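Local coordinates for Polyphosphate:AMP phosphotransferase (PDB 5O6M), which transfers phosphate from inorganic polyphosphate to nucleotides, converting AMP to ADP and ADP to ATP, at residues Leu59-Ala64 and Asp121-Glu126. The protein carries 1 engineered substitution. Residues are numbered along the deposited sequence; the frame is centred on the assembly and turned at random.
Engineered in segment 121-126: Asp-121 (natural residue Asn). With ATP (adenosine-5'-triphosphate), chain X.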
loop_
_atom_site.group_PDB
_atom_site.type_symbol
_atom_site.label_atom_id
_atom_site.label_comp_id
_atom_site.label_asym_id
_atom_site.label_seq_id
_atom_site.Cartn_x
_atom_site.Cartn_y
_atom_site.Cartn_z
ATOM N N LEU D 59 -19.898 -1.933 2.134
ATOM C CA LEU D 59 -19.385 -0.629 1.726
ATOM C C LEU D 59 -20.499 0.404 1.837
ATOM O O LEU D 59 -21.550 0.257 1.202
ATOM C CB LEU D 59 -18.839 -0.679 0.296
ATOM C CG LEU D 59 -18.444 0.655 -0.343
ATOM C CD1 LEU D 59 -17.290 1.311 0.394
ATOM C CD2 LEU D 59 -18.092 0.453 -1.814
ATOM N N VAL D 60 -20.270 1.441 2.641
ATOM C CA VAL D 60 -21.204 2.550 2.804
ATOM C C VAL D 60 -20.579 3.795 2.185
ATOM O O VAL D 60 -19.526 4.263 2.639
ATOM C CB VAL D 60 -21.555 2.778 4.282
ATOM C CG1 VAL D 60 -22.438 4.008 4.440
ATOM C CG2 VAL D 60 -22.241 1.550 4.856
ATOM N N VAL D 61 -21.231 4.338 1.156
ATOM C CA VAL D 61 -20.782 5.549 0.477
ATOM C C VAL D 61 -21.560 6.743 1.015
ATOM O O VAL D 61 -22.788 6.681 1.163
ATOM C CB VAL D 61 -20.959 5.427 -1.046
ATOM C CG1 VAL D 61 -20.541 6.719 -1.735
ATOM C CG2 VAL D 61 -20.152 4.254 -1.577
ATOM N N LEU D 62 -20.839 7.817 1.345
ATOM C CA LEU D 62 -21.429 9.072 1.800
ATOM C C LEU D 62 -20.989 10.192 0.868
ATOM O O LEU D 62 -19.787 10.446 0.724
ATOM C CB LEU D 62 -21.017 9.382 3.239
ATOM C CG LEU D 62 -21.437 8.390 4.323
ATOM C CD1 LEU D 62 -20.974 8.890 5.674
ATOM C CD2 LEU D 62 -22.942 8.193 4.316
ATOM N N GLN D 63 -21.955 10.856 0.236
ATOM C CA GLN D 63 -21.699 12.058 -0.545
ATOM C C GLN D 63 -22.711 13.129 -0.152
ATOM O O GLN D 63 -23.853 12.824 0.202
ATOM C CB GLN D 63 -21.772 11.780 -2.059
ATOM C CG GLN D 63 -20.662 10.870 -2.610
ATOM C CD GLN D 63 -19.307 11.561 -2.771
ATOM O OE1 GLN D 63 -18.271 10.900 -2.827
ATOM N NE2 GLN D 63 -19.316 12.885 -2.876
ATOM N N ALA D 64 -22.284 14.388 -0.208
ATOM C CA ALA D 64 -23.164 15.494 0.147
ATOM C C ALA D 64 -22.533 16.794 -0.320
ATOM O O ALA D 64 -21.322 16.870 -0.554
ATOM C CB ALA D 64 -23.432 15.543 1.656
ATOM N N ASP D 121 -15.835 8.261 2.988
ATOM C CA ASP D 121 -16.082 9.677 3.257
ATOM C C ASP D 121 -15.678 10.424 1.994
ATOM O O ASP D 121 -14.512 10.771 1.795
ATOM C CB ASP D 121 -15.305 10.133 4.486
ATOM C CG ASP D 121 -15.269 11.640 4.635
ATOM O OD1 ASP D 121 -16.198 12.314 4.147
ATOM O OD2 ASP D 121 -14.307 12.150 5.246
ATOM N N ARG D 122 -16.662 10.668 1.125
ATOM C CA ARG D 122 -16.411 10.990 -0.276
ATOM C C ARG D 122 -15.878 9.740 -0.967
ATOM O O ARG D 122 -15.495 8.779 -0.291
ATOM C CB ARG D 122 -15.436 12.161 -0.408
ATOM C CG ARG D 122 -16.003 13.484 0.089
ATOM C CD ARG D 122 -15.068 14.641 -0.227
ATOM N NE ARG D 122 -15.449 15.851 0.496
ATOM C CZ ARG D 122 -16.328 16.743 0.053
ATOM N NH1 ARG D 122 -16.919 16.570 -1.123
ATOM N NH2 ARG D 122 -16.608 17.812 0.783
ATOM N N SER D 123 -15.850 9.717 -2.294
ATOM C CA SER D 123 -15.624 8.453 -2.978
ATOM C C SER D 123 -15.187 8.716 -4.412
ATOM O O SER D 123 -14.829 9.840 -4.782
ATOM C CB SER D 123 -16.888 7.590 -2.951
ATOM O OG SER D 123 -17.897 8.190 -3.744
ATOM N N HIS D 124 -15.219 7.650 -5.216
ATOM C CA HIS D 124 -14.987 7.740 -6.650
ATOM C C HIS D 124 -15.970 8.673 -7.343
ATOM O O HIS D 124 -15.703 9.108 -8.469
ATOM C CB HIS D 124 -15.075 6.341 -7.268
ATOM C CG HIS D 124 -16.229 5.526 -6.766
ATOM N ND1 HIS D 124 -16.394 5.208 -5.436
ATOM C CD2 HIS D 124 -17.260 4.940 -7.420
ATOM C CE1 HIS D 124 -17.490 4.484 -5.286
ATOM N NE2 HIS D 124 -18.032 4.303 -6.476
ATOM N N TYR D 125 -17.102 8.983 -6.708
ATOM C CA TYR D 125 -18.075 9.860 -7.346
ATOM C C TYR D 125 -17.555 11.284 -7.488
ATOM O O TYR D 125 -18.006 12.006 -8.382
ATOM C CB TYR D 125 -19.398 9.833 -6.568
ATOM C CG TYR D 125 -20.143 8.538 -6.798
ATOM C CD1 TYR D 125 -20.918 8.357 -7.933
ATOM C CD2 TYR D 125 -20.049 7.489 -5.896
ATOM C CE1 TYR D 125 -21.587 7.168 -8.164
ATOM C CE2 TYR D 125 -20.716 6.295 -6.117
ATOM C CZ TYR D 125 -21.483 6.141 -7.255
ATOM O OH TYR D 125 -22.153 4.959 -7.487
ATOM N N GLU D 126 -16.589 11.688 -6.660
ATOM C CA GLU D 126 -15.964 12.995 -6.836
ATOM C C GLU D 126 -15.363 13.161 -8.226
ATOM O O GLU D 126 -15.197 14.297 -8.684
ATOM C CB GLU D 126 -14.891 13.218 -5.769
ATOM C CG GLU D 126 -15.432 13.300 -4.349
ATOM C CD GLU D 126 -16.203 14.585 -4.088
ATOM O OE1 GLU D 126 -15.909 15.601 -4.753
ATOM O OE2 GLU D 126 -17.097 14.583 -3.214
HETATM P PG ATP X . -14.380 17.505 3.848
HETATM O O1G ATP X . -14.580 16.123 3.286
HETATM O O2G ATP X . -15.224 18.559 3.138
HETATM O O3G ATP X . -14.663 17.580 5.355
HETATM P PB ATP X . -11.608 18.102 4.581
HETATM O O1B ATP X . -11.199 19.512 4.758
HETATM O O2B ATP X . -11.922 17.323 5.859
HETATM O O3B ATP X . -12.872 17.967 3.623
HETATM P PA ATP X . -10.419 16.356 2.501
HETATM O O1A ATP X . -10.918 15.002 2.819
HETATM O O2A ATP X . -8.957 16.392 2.061
HETATM O O3A ATP X . -10.494 17.282 3.795
HETATM O "O5'" ATP X . -11.253 16.998 1.240
HETATM C "C5'" ATP X . -10.701 18.106 0.500
HETATM C "C4'" ATP X . -11.312 18.248 -0.874
HETATM O "O4'" ATP X . -10.921 17.159 -1.740
HETATM C "C3'" ATP X . -12.846 18.323 -0.950
HETATM O "O3'" ATP X . -13.239 19.641 -1.315
HETATM C "C2'" ATP X . -13.208 17.320 -2.061
HETATM O "O2'" ATP X . -14.195 17.809 -2.962
HETATM C "C1'" ATP X . -11.872 17.184 -2.779
HETATM N N9 ATP X . -11.734 15.998 -3.618
HETATM C C8 ATP X . -12.043 14.701 -3.306
HETATM N N7 ATP X . -11.919 13.864 -4.308
HETATM C C5 ATP X . -11.493 14.667 -5.355
HETATM C C6 ATP X . -11.193 14.391 -6.704
HETATM N N6 ATP X . -11.331 13.188 -7.266
HETATM N N1 ATP X . -10.781 15.419 -7.477
HETATM C C2 ATP X . -10.695 16.638 -6.936
HETATM N N3 ATP X . -10.967 17.021 -5.687
HETATM C C4 ATP X . -11.363 15.983 -4.942
HETATM O O HOH W 1 -18.966 18.461 -1.710
#
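Gln-63 reaches from the strand into segment 121-126 and has the largest share of the buried surface, its amide lying between Ser-123 and Glu-126. A bend at chi2 (-76°) turns the amide toward the turn. OE1 accepts from Ser-123 OG at 2.9 Å, the hydroxyl standing somewhat out of the carbonyl plane, while NE2 donates almost straight (169°) to Glu-126 OE2 at 2.8 Å and also bonds to Tyr-210 OH. An amide suits this place because it offers acceptor and donor side by side. Ser-123 has a short hydroxyl that can donate to OE1 and accept from Tyr-125 N at once, the latter an ST turn; Val-61 CG1 packs against it at 3.6 Å.

Glu-126 OE2, a carboxylate oxygen able to take two donors, is gripped from opposite faces by Gln-63 NE2 and by Arg-122 NH1, the latter a 2.9 Å salt bridge. Gln-63 is thus second-shell to the nucleotide site: Arg-122 NE and NH2 donate to O1G and O2G of the ATP gamma-phosphate, and NH2 also pairs with Asp-66. A long side chain ending in several N-H donors can serve carboxylate and phosphate together. A water links Arg-122 NH1 to Ala-64 O.

Arg-122 N bonds to Leu-62 O (3.2 Å), just past the parallel bridge of Leu-62 with engineered Asp-121, whose carboxylate pairs with Lys-70. The contact lies at the C-terminal ends of neighbouring strands 57-64 and 117-121 of this P-loop-type fold, with strand 161-169 flanking 57-64 and helix 70-77 packing on Leu-62.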